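Local coordinates for protein diketoreductase (Acinetobacter baylyi, PDB 4DYD) that probably oxidises (3S)-3-hydroxyacyl-CoA to 3-oxoacyl-CoA with NAD(+), a step of fatty acid beta-oxidation, and binds NAD at a Rossmann-type domain, at residues L10-L15 with A32-T37; F117-S122 with F139-F144. All blocks are in the same frame, centred on the assembly; numbering follows the deposited sequence.

How the contacts relate
Contact 1 and contact 2 hold different parts of one NAD molecule from a single parallel run of strands. Contact 1 (10-15 with 32-37) holds the adenosine ribose and reaches the diphosphate, and its Leu15 extends to the nicotinamide, whereas contact 2 (117-122 with 139-144) holds the nicotinamide ribose and brings His143, predicted to be important for catalysis, beside the nicotinamide ring. Their centres lie 16 Å apart, with strand 88-91 between strand 6-10 of the first and strand 116-119 of the second. They nevertheless meet at the cofactor, where Leu15 CD2 packs 3.3 Å from Asn120 ND2. Glu95 and Lys100, from outside both contacts, also hydrogen-bond to NAD.

Contact 1: L10-L15 with A32-T37; sequences LGTGVL and AYDINT. With NAD (nicotinamide-adenine-dinucleotide), chain B.
Thr12 and Asp34 turn their polar ends toward each other where two neighbouring parallel strands run out, and the adenosine ribose of NAD is bound beside the pair. Thr12 OG1 sits between its own backbone N and carbonyl carbon (chi1 61°), which directs the hydroxyl at the carboxylate and turns CG2 the other way, against Ala32 CB and Tyr33 O. The hydroxyl donates to Asp34 OD2 over 2.6 Å, meeting that oxygen on its anti side and 20° out of the carboxylate plane. The same OD2 accepts from NAD O3B at 2.6 Å, while Thr12 N donates to O3B at 2.8 Å, so the ribose hydroxyl bridges both segments. Asp34 OD1 takes a longer bond from NAD O2B, 3.3 Å, and a further one from Ile35 N. With both oxygens engaged, the carboxylate is restrained in rotation and reads the 2'- and 3'-hydroxyls together, as the acidic residue ending the second strand does in many NAD-specific Rossmann domains.

Behind this polar cluster, Leu10 meets Tyr33 obliquely: its CD2 branch lies 3.7 Å from CD2 of the ring. Gly11 N donates to Tyr33 O at 2.8 Å and continues the pairing of the strands into the turn. Gly11 and Gly13 fit the GxGxxG pattern, and the cofactor runs close over both, its O5B 3.1 Å from Gly13 CA. Just past Asp34, Ile35 CG2 lies over the face of the adenine, 3.5 Å from NAD C6A.

The contact closes the beta-alpha-beta unit of strand 6-10, helix 14-25 and strand 29-33. Helix 79-82 packs on both Leu10 and Tyr33, helix 97-110 adds to the cover of Leu10, and helix 37-57 borders Thr12, Ala32 and Asp34.

Contact 2: F117-S122 with F139-F144; sequences FATNSS and FLALHF. With NAD (nicotinamide-adenine-dinucleotide), chain B.
This is a parallel strand pair of the Rossmann-type sheet, strand 116-119 beside strand 139-143, whose C-terminal ends lead into the nicotinamide site. Phe117, Ala118 and Thr119 pair with Phe139, Leu140 and Ala141, and the backbone bonds alternate: Leu140 N to Phe117 O, Thr119 N to Leu140 O, Leu142 N to Thr119 O.

On one face, the ring of Phe139 swings across to its neighbour with CG trans to the backbone N (chi1 -177°). Its CD2 thereby reaches Phe117 CB at 3.7 Å, and CZ approaches Thr119 CG2. That methyl also rests on Ala141 CB at 3.8 Å, while OG1 of the same threonine bonds to Glu91 and accepts from Ser121 N in an ST turn. Ala118 and Leu140 occupy the reverse face, joined CB to CD1.

Past the last bridge, side chains take over from the backbone. Asn120 OD1 accepts from Phe144 N in a nearly straight bond of 2.8 Å (174° at the hydrogen), the donor lying almost on the line of the C=O bond; the edge of the Phe144 ring adjoins the same oxygen. The opposite end of the amide, ND2, makes a weak bond to NAD O4D, and Ser122 N donates to NAD O2D at 3.0 Å.

His143 presents the CD2 side of its ring edge-on to Asn120 O, 3.2 Å away and in the ring plane, and its NE2 lies 3.2 Å from NAD C5N. NE2 also shares a hydrogen bond of open direction with Ser122 OG (3.0 Å), less certain because OG crowds the cofactor. The ND1 bond to Glu155 and the ring stack on Tyr191 probably fix the imidazole's rotation and hold NE2 at the nicotinamide, consistent with its predicted catalytic importance and with the His-Glu pair of 3-hydroxyacyl-CoA dehydrogenases.

Contact 1: L10-L15 with A32-T37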
loop_
_atom_site.group_PDB
_atom_site.type_symbol
_atom_site.label_atom_id
_atom_site.label_comp_id
_atom_site.label_asym_id
_atom_site.label_seq_id
_atom_site.Cartn_x
_atom_site.Cartn_y
_atom_site.Cartn_z
ATOM N N LEU A 10 -31.353 -8.047 -3.795
ATOM C CA LEU A 10 -31.655 -8.065 -5.227
ATOM C C LEU A 10 -30.429 -8.540 -5.994
ATOM O O LEU A 10 -29.378 -7.895 -5.966
ATOM C CB LEU A 10 -32.046 -6.673 -5.714
ATOM C CG LEU A 10 -33.169 -5.969 -4.949
ATOM C CD1 LEU A 10 -33.446 -4.629 -5.608
ATOM C CD2 LEU A 10 -34.427 -6.825 -4.922
ATOM N N GLY A 11 -30.563 -9.671 -6.673
ATOM C CA GLY A 11 -29.417 -10.258 -7.336
ATOM C C GLY A 11 -28.773 -11.336 -6.489
ATOM O O GLY A 11 -28.553 -11.151 -5.290
ATOM N N THR A 12 -28.482 -12.471 -7.105
ATOM C CA THR A 12 -27.941 -13.599 -6.366
ATOM C C THR A 12 -26.649 -14.078 -7.009
ATOM O O THR A 12 -26.349 -15.275 -7.022
ATOM C CB THR A 12 -28.961 -14.748 -6.289
ATOM O OG1 THR A 12 -29.270 -15.202 -7.611
ATOM C CG2 THR A 12 -30.245 -14.272 -5.614
ATOM N N GLY A 13 -25.893 -13.134 -7.555
ATOM C CA GLY A 13 -24.617 -13.472 -8.146
ATOM C C GLY A 13 -23.541 -13.702 -7.108
ATOM O O GLY A 13 -23.840 -14.066 -5.967
ATOM N N VAL A 14 -22.293 -13.471 -7.491
ATOM C CA VAL A 14 -21.164 -13.700 -6.599
ATOM C C VAL A 14 -21.310 -12.956 -5.272
ATOM O O VAL A 14 -21.178 -13.560 -4.203
ATOM C CB VAL A 14 -19.828 -13.337 -7.278
ATOM C CG1 VAL A 14 -18.670 -13.514 -6.305
ATOM C CG2 VAL A 14 -19.625 -14.211 -8.509
ATOM N N LEU A 15 -21.579 -11.654 -5.329
ATOM C CA LEU A 15 -21.764 -10.891 -4.099
ATOM C C LEU A 15 -23.165 -10.908 -3.547
ATOM O O LEU A 15 -23.346 -10.858 -2.327
ATOM C CB LEU A 15 -21.246 -9.459 -4.187
ATOM C CG LEU A 15 -19.772 -9.324 -3.798
ATOM C CD1 LEU A 15 -18.866 -10.028 -4.794
ATOM C CD2 LEU A 15 -19.418 -7.860 -3.675
ATOM N N ALA A 32 -34.197 -13.722 -1.163
ATOM C CA ALA A 32 -33.284 -13.541 -2.279
ATOM C C ALA A 32 -34.094 -13.361 -3.557
ATOM O O ALA A 32 -34.851 -14.250 -3.957
ATOM C CB ALA A 32 -32.352 -14.741 -2.402
ATOM N N TYR A 33 -33.944 -12.202 -4.187
ATOM C CA TYR A 33 -34.664 -11.905 -5.415
ATOM C C TYR A 33 -33.768 -12.050 -6.637
ATOM O O TYR A 33 -32.597 -11.657 -6.619
ATOM C CB TYR A 33 -35.250 -10.487 -5.379
ATOM C CG TYR A 33 -35.752 -10.037 -6.732
ATOM C CD1 TYR A 33 -37.055 -10.320 -7.153
ATOM C CD2 TYR A 33 -34.918 -9.329 -7.600
ATOM C CE1 TYR A 33 -37.511 -9.907 -8.406
ATOM C CE2 TYR A 33 -35.362 -8.915 -8.848
ATOM C CZ TYR A 33 -36.655 -9.205 -9.246
ATOM O OH TYR A 33 -37.082 -8.787 -10.484
ATOM N N ASP A 34 -34.325 -12.617 -7.703
ATOM C CA ASP A 34 -33.639 -12.656 -8.990
ATOM C C ASP A 34 -34.709 -12.758 -10.085
ATOM O O ASP A 34 -35.900 -12.879 -9.779
ATOM C CB ASP A 34 -32.646 -13.819 -9.040
ATOM C CG ASP A 34 -31.455 -13.539 -9.958
ATOM O OD1 ASP A 34 -31.562 -12.696 -10.876
ATOM O OD2 ASP A 34 -30.395 -14.158 -9.744
ATOM N N ILE A 35 -34.304 -12.708 -11.349
ATOM C CA ILE A 35 -35.258 -12.439 -12.424
ATOM C C ILE A 35 -36.208 -13.582 -12.806
ATOM O O ILE A 35 -37.353 -13.326 -13.182
ATOM C CB ILE A 35 -34.566 -11.897 -13.672
ATOM C CG1 ILE A 35 -33.627 -12.949 -14.260
ATOM C CG2 ILE A 35 -33.798 -10.631 -13.319
ATOM C CD1 ILE A 35 -32.932 -12.493 -15.532
ATOM N N ASN A 36 -35.759 -14.828 -12.729
ATOM C CA ASN A 36 -36.628 -15.943 -13.094
ATOM C C ASN A 36 -36.259 -17.202 -12.315
ATOM O O ASN A 36 -35.325 -17.182 -11.512
ATOM C CB ASN A 36 -36.600 -16.185 -14.612
ATOM C CG ASN A 36 -35.232 -16.614 -15.122
ATOM O OD1 ASN A 36 -34.395 -17.109 -14.364
ATOM N ND2 ASN A 36 -34.996 -16.413 -16.416
ATOM N N THR A 37 -36.994 -18.288 -12.540
ATOM C CA THR A 37 -36.786 -19.516 -11.779
ATOM C C THR A 37 -35.413 -20.139 -12.033
ATOM O O THR A 37 -34.833 -20.745 -11.128
ATOM C CB THR A 37 -37.894 -20.557 -12.041
ATOM O OG1 THR A 37 -37.894 -20.925 -13.423
ATOM C CG2 THR A 37 -39.251 -19.981 -11.678
HETATM P PA NAD B . -23.002 -10.844 -10.371
HETATM O O1A NAD B . -22.199 -11.989 -10.854
HETATM O O2A NAD B . -22.851 -9.528 -11.033
HETATM O O5B NAD B . -24.561 -11.252 -10.378
HETATM C C5B NAD B . -25.570 -10.297 -10.720
HETATM C C4B NAD B . -26.912 -10.747 -10.138
HETATM O O4B NAD B . -27.942 -9.855 -10.607
HETATM C C3B NAD B . -27.274 -12.113 -10.701
HETATM O O3B NAD B . -28.243 -12.735 -9.847
HETATM C C2B NAD B . -27.936 -11.709 -12.004
HETATM O O2B NAD B . -28.745 -12.786 -12.498
HETATM C C1B NAD B . -28.837 -10.646 -11.408
HETATM N N9A NAD B . -29.570 -9.862 -12.427
HETATM C C8A NAD B . -29.287 -9.803 -13.725
HETATM N N7A NAD B . -30.136 -8.946 -14.285
HETATM C C5A NAD B . -30.948 -8.485 -13.338
HETATM C C6A NAD B . -31.989 -7.660 -13.400
HETATM N N6A NAD B . -32.301 -7.191 -14.606
HETATM N N1A NAD B . -32.727 -7.365 -12.320
HETATM C C2A NAD B . -32.387 -7.945 -11.094
HETATM N N3A NAD B . -31.283 -8.805 -11.061
HETATM C C4A NAD B . -30.596 -9.050 -12.185
HETATM O O3 NAD B . -22.696 -10.654 -8.803
HETATM P PN NAD B . -21.693 -9.494 -8.315
HETATM O O1N NAD B . -20.809 -9.116 -9.441
HETATM O O2N NAD B . -21.075 -9.902 -7.033
HETATM O O5D NAD B . -22.696 -8.267 -8.032
HETATM C C5D NAD B . -22.563 -7.051 -8.773
HETATM C C4D NAD B . -23.027 -5.878 -7.906
HETATM O O4D NAD B . -22.263 -5.918 -6.687
HETATM C C3D NAD B . -22.600 -4.587 -8.581
HETATM O O3D NAD B . -23.188 -3.457 -7.919
HETATM C C2D NAD B . -21.113 -4.640 -8.291
HETATM O O2D NAD B . -20.516 -3.347 -8.473
HETATM C C1D NAD B . -21.197 -4.959 -6.810
HETATM N N1N NAD B . -19.910 -5.422 -6.242
HETATM C C2N NAD B . -19.226 -6.495 -6.826
HETATM C C3N NAD B . -17.966 -6.851 -6.359
HETATM C C7N NAD B . -17.330 -7.982 -6.861
HETATM O O7N NAD B . -16.255 -8.361 -6.398
HETATM N N7N NAD B . -17.986 -8.617 -7.827
HETATM C C4N NAD B . -17.386 -6.140 -5.314
HETATM C C5N NAD B . -18.070 -5.090 -4.711
HETATM C C6N NAD B . -19.332 -4.728 -5.171
#

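Contact 2: F117-S122 with F139-F144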
loop_
_atom_site.group_PDB
_atom_site.type_symbol
_atom_site.label_atom_id
_atom_site.label_comp_id
_atom_site.label_asym_id
_atom_site.label_seq_id
_atom_site.Cartn_x
_atom_site.Cartn_y
_atom_site.Cartn_z
ATOM N N PHE A 117 -33.036 1.463 1.260
ATOM C CA PHE A 117 -32.362 0.890 0.096
ATOM C C PHE A 117 -30.858 1.075 0.238
ATOM O O PHE A 117 -30.389 2.139 0.651
ATOM C CB PHE A 117 -32.804 1.558 -1.217
ATOM C CG PHE A 117 -34.279 1.451 -1.509
ATOM C CD1 PHE A 117 -35.057 0.446 -0.940
ATOM C CD2 PHE A 117 -34.890 2.366 -2.365
ATOM C CE1 PHE A 117 -36.423 0.353 -1.217
ATOM C CE2 PHE A 117 -36.254 2.283 -2.650
ATOM C CZ PHE A 117 -37.022 1.274 -2.073
ATOM N N ALA A 118 -30.101 0.042 -0.114
ATOM C CA ALA A 118 -28.648 0.130 -0.091
ATOM C C ALA A 118 -28.074 -0.519 -1.341
ATOM O O ALA A 118 -28.380 -1.675 -1.646
ATOM C CB ALA A 118 -28.096 -0.545 1.161
ATOM N N THR A 119 -27.255 0.229 -2.072
ATOM C CA THR A 119 -26.582 -0.312 -3.242
ATOM C C THR A 119 -25.204 -0.856 -2.857
ATOM O O THR A 119 -24.512 -0.281 -2.012
ATOM C CB THR A 119 -26.413 0.757 -4.344
ATOM O OG1 THR A 119 -25.757 0.176 -5.478
ATOM C CG2 THR A 119 -25.591 1.930 -3.837
ATOM N N ASN A 120 -24.814 -1.964 -3.477
ATOM C CA ASN A 120 -23.493 -2.544 -3.262
ATOM C C ASN A 120 -22.567 -2.120 -4.402
ATOM O O ASN A 120 -21.472 -2.665 -4.561
ATOM C CB ASN A 120 -23.592 -4.072 -3.241
ATOM C CG ASN A 120 -22.253 -4.746 -2.998
ATOM O OD1 ASN A 120 -21.519 -4.390 -2.072
ATOM N ND2 ASN A 120 -21.921 -5.719 -3.839
ATOM N N SER A 121 -23.010 -1.142 -5.192
ATOM C CA SER A 121 -22.313 -0.762 -6.423
ATOM C C SER A 121 -20.863 -0.325 -6.189
ATOM O O SER A 121 -20.578 0.451 -5.273
ATOM C CB SER A 121 -23.083 0.346 -7.146
ATOM O OG SER A 121 -22.444 0.685 -8.364
ATOM N N SER A 122 -19.955 -0.812 -7.033
ATOM C CA SER A 122 -18.539 -0.449 -6.943
ATOM C C SER A 122 -18.181 0.785 -7.774
ATOM O O SER A 122 -17.317 1.571 -7.373
ATOM C CB SER A 122 -17.642 -1.616 -7.369
ATOM O OG SER A 122 -17.760 -2.713 -6.483
ATOM N N PHE A 139 -31.771 6.188 1.081
ATOM C CA PHE A 139 -30.872 5.567 0.121
ATOM C C PHE A 139 -29.421 5.843 0.477
ATOM O O PHE A 139 -29.049 6.970 0.810
ATOM C CB PHE A 139 -31.150 6.063 -1.295
ATOM C CG PHE A 139 -30.305 5.398 -2.346
ATOM C CD1 PHE A 139 -29.484 6.148 -3.183
ATOM C CD2 PHE A 139 -30.332 4.015 -2.499
ATOM C CE1 PHE A 139 -28.704 5.532 -4.157
ATOM C CE2 PHE A 139 -29.555 3.387 -3.471
ATOM C CZ PHE A 139 -28.739 4.146 -4.302
ATOM N N LEU A 140 -28.606 4.801 0.398
ATOM C CA LEU A 140 -27.185 4.912 0.667
ATOM C C LEU A 140 -26.459 3.711 0.093
ATOM O O LEU A 140 -27.088 2.777 -0.410
ATOM C CB LEU A 140 -26.926 5.052 2.171
ATOM C CG LEU A 140 -27.532 4.036 3.145
ATOM C CD1 LEU A 140 -27.103 2.612 2.828
ATOM C CD2 LEU A 140 -27.140 4.406 4.567
ATOM N N ALA A 141 -25.134 3.746 0.149
ATOM C CA ALA A 141 -24.347 2.616 -0.310
ATOM C C ALA A 141 -23.892 1.783 0.879
ATOM O O ALA A 141 -23.521 2.317 1.928
ATOM C CB ALA A 141 -23.150 3.085 -1.126
ATOM N N LEU A 142 -23.961 0.470 0.708
ATOM C CA LEU A 142 -23.398 -0.479 1.655
ATOM C C LEU A 142 -22.566 -1.438 0.823
ATOM O O LEU A 142 -23.106 -2.342 0.181
ATOM C CB LEU A 142 -24.510 -1.244 2.377
ATOM C CG LEU A 142 -24.032 -2.260 3.418
ATOM C CD1 LEU A 142 -23.265 -1.537 4.520
ATOM C CD2 LEU A 142 -25.215 -3.025 4.000
ATOM N N HIS A 143 -21.253 -1.235 0.836
ATOM C CA HIS A 143 -20.368 -1.876 -0.125
ATOM C C HIS A 143 -19.525 -2.978 0.518
ATOM O O HIS A 143 -18.746 -2.725 1.441
ATOM C CB HIS A 143 -19.481 -0.804 -0.767
ATOM C CG HIS A 143 -18.541 -1.333 -1.800
ATOM N ND1 HIS A 143 -17.173 -1.326 -1.635
ATOM C CD2 HIS A 143 -18.772 -1.888 -3.014
ATOM C CE1 HIS A 143 -16.601 -1.854 -2.702
ATOM N NE2 HIS A 143 -17.550 -2.203 -3.554
ATOM N N PHE A 144 -19.696 -4.202 0.022
ATOM C CA PHE A 144 -19.012 -5.380 0.559
ATOM C C PHE A 144 -17.797 -5.744 -0.289
ATOM O O PHE A 144 -17.615 -5.232 -1.399
ATOM C CB PHE A 144 -19.959 -6.583 0.590
ATOM C CG PHE A 144 -21.132 -6.416 1.512
ATOM C CD1 PHE A 144 -22.223 -5.632 1.143
ATOM C CD2 PHE A 144 -21.149 -7.049 2.752
ATOM C CE1 PHE A 144 -23.313 -5.477 1.995
ATOM C CE2 PHE A 144 -22.232 -6.904 3.614
ATOM C CZ PHE A 144 -23.317 -6.115 3.236
HETATM P PA NAD B . -23.002 -10.844 -10.371
HETATM O O1A NAD B . -22.199 -11.989 -10.854
HETATM O O2A NAD B . -22.851 -9.528 -11.033
HETATM O O5B NAD B . -24.561 -11.252 -10.378
HETATM C C5B NAD B . -25.570 -10.297 -10.720
HETATM C C4B NAD B . -26.912 -10.747 -10.138
HETATM O O4B NAD B . -27.942 -9.855 -10.607
HETATM C C3B NAD B . -27.274 -12.113 -10.701
HETATM O O3B NAD B . -28.243 -12.735 -9.847
HETATM C C2B NAD B . -27.936 -11.709 -12.004
HETATM O O2B NAD B . -28.745 -12.786 -12.498
HETATM C C1B NAD B . -28.837 -10.646 -11.408
HETATM N N9A NAD B . -29.570 -9.862 -12.427
HETATM C C8A NAD B . -29.287 -9.803 -13.725
HETATM N N7A NAD B . -30.136 -8.946 -14.285
HETATM C C5A NAD B . -30.948 -8.485 -13.338
HETATM C C6A NAD B . -31.989 -7.660 -13.400
HETATM N N6A NAD B . -32.301 -7.191 -14.606
HETATM N N1A NAD B . -32.727 -7.365 -12.320
HETATM C C2A NAD B . -32.387 -7.945 -11.094
HETATM N N3A NAD B . -31.283 -8.805 -11.061
HETATM C C4A NAD B . -30.596 -9.050 -12.185
HETATM O O3 NAD B . -22.696 -10.654 -8.803
HETATM P PN NAD B . -21.693 -9.494 -8.315
HETATM O O1N NAD B . -20.809 -9.116 -9.441
HETATM O O2N NAD B . -21.075 -9.902 -7.033
HETATM O O5D NAD B . -22.696 -8.267 -8.032
HETATM C C5D NAD B . -22.563 -7.051 -8.773
HETATM C C4D NAD B . -23.027 -5.878 -7.906
HETATM O O4D NAD B . -22.263 -5.918 -6.687
HETATM C C3D NAD B . -22.600 -4.587 -8.581
HETATM O O3D NAD B . -23.188 -3.457 -7.919
HETATM C C2D NAD B . -21.113 -4.640 -8.291
HETATM O O2D NAD B . -20.516 -3.347 -8.473
HETATM C C1D NAD B . -21.197 -4.959 -6.810
HETATM N N1N NAD B . -19.910 -5.422 -6.242
HETATM C C2N NAD B . -19.226 -6.495 -6.826
HETATM C C3N NAD B . -17.966 -6.851 -6.359
HETATM C C7N NAD B . -17.330 -7.982 -6.861
HETATM O O7N NAD B . -16.255 -8.361 -6.398
HETATM N N7N NAD B . -17.986 -8.617 -7.827
HETATM C C4N NAD B . -17.386 -6.140 -5.314
HETATM C C5N NAD B . -18.070 -5.090 -4.711
HETATM C C6N NAD B . -19.332 -4.728 -5.171
#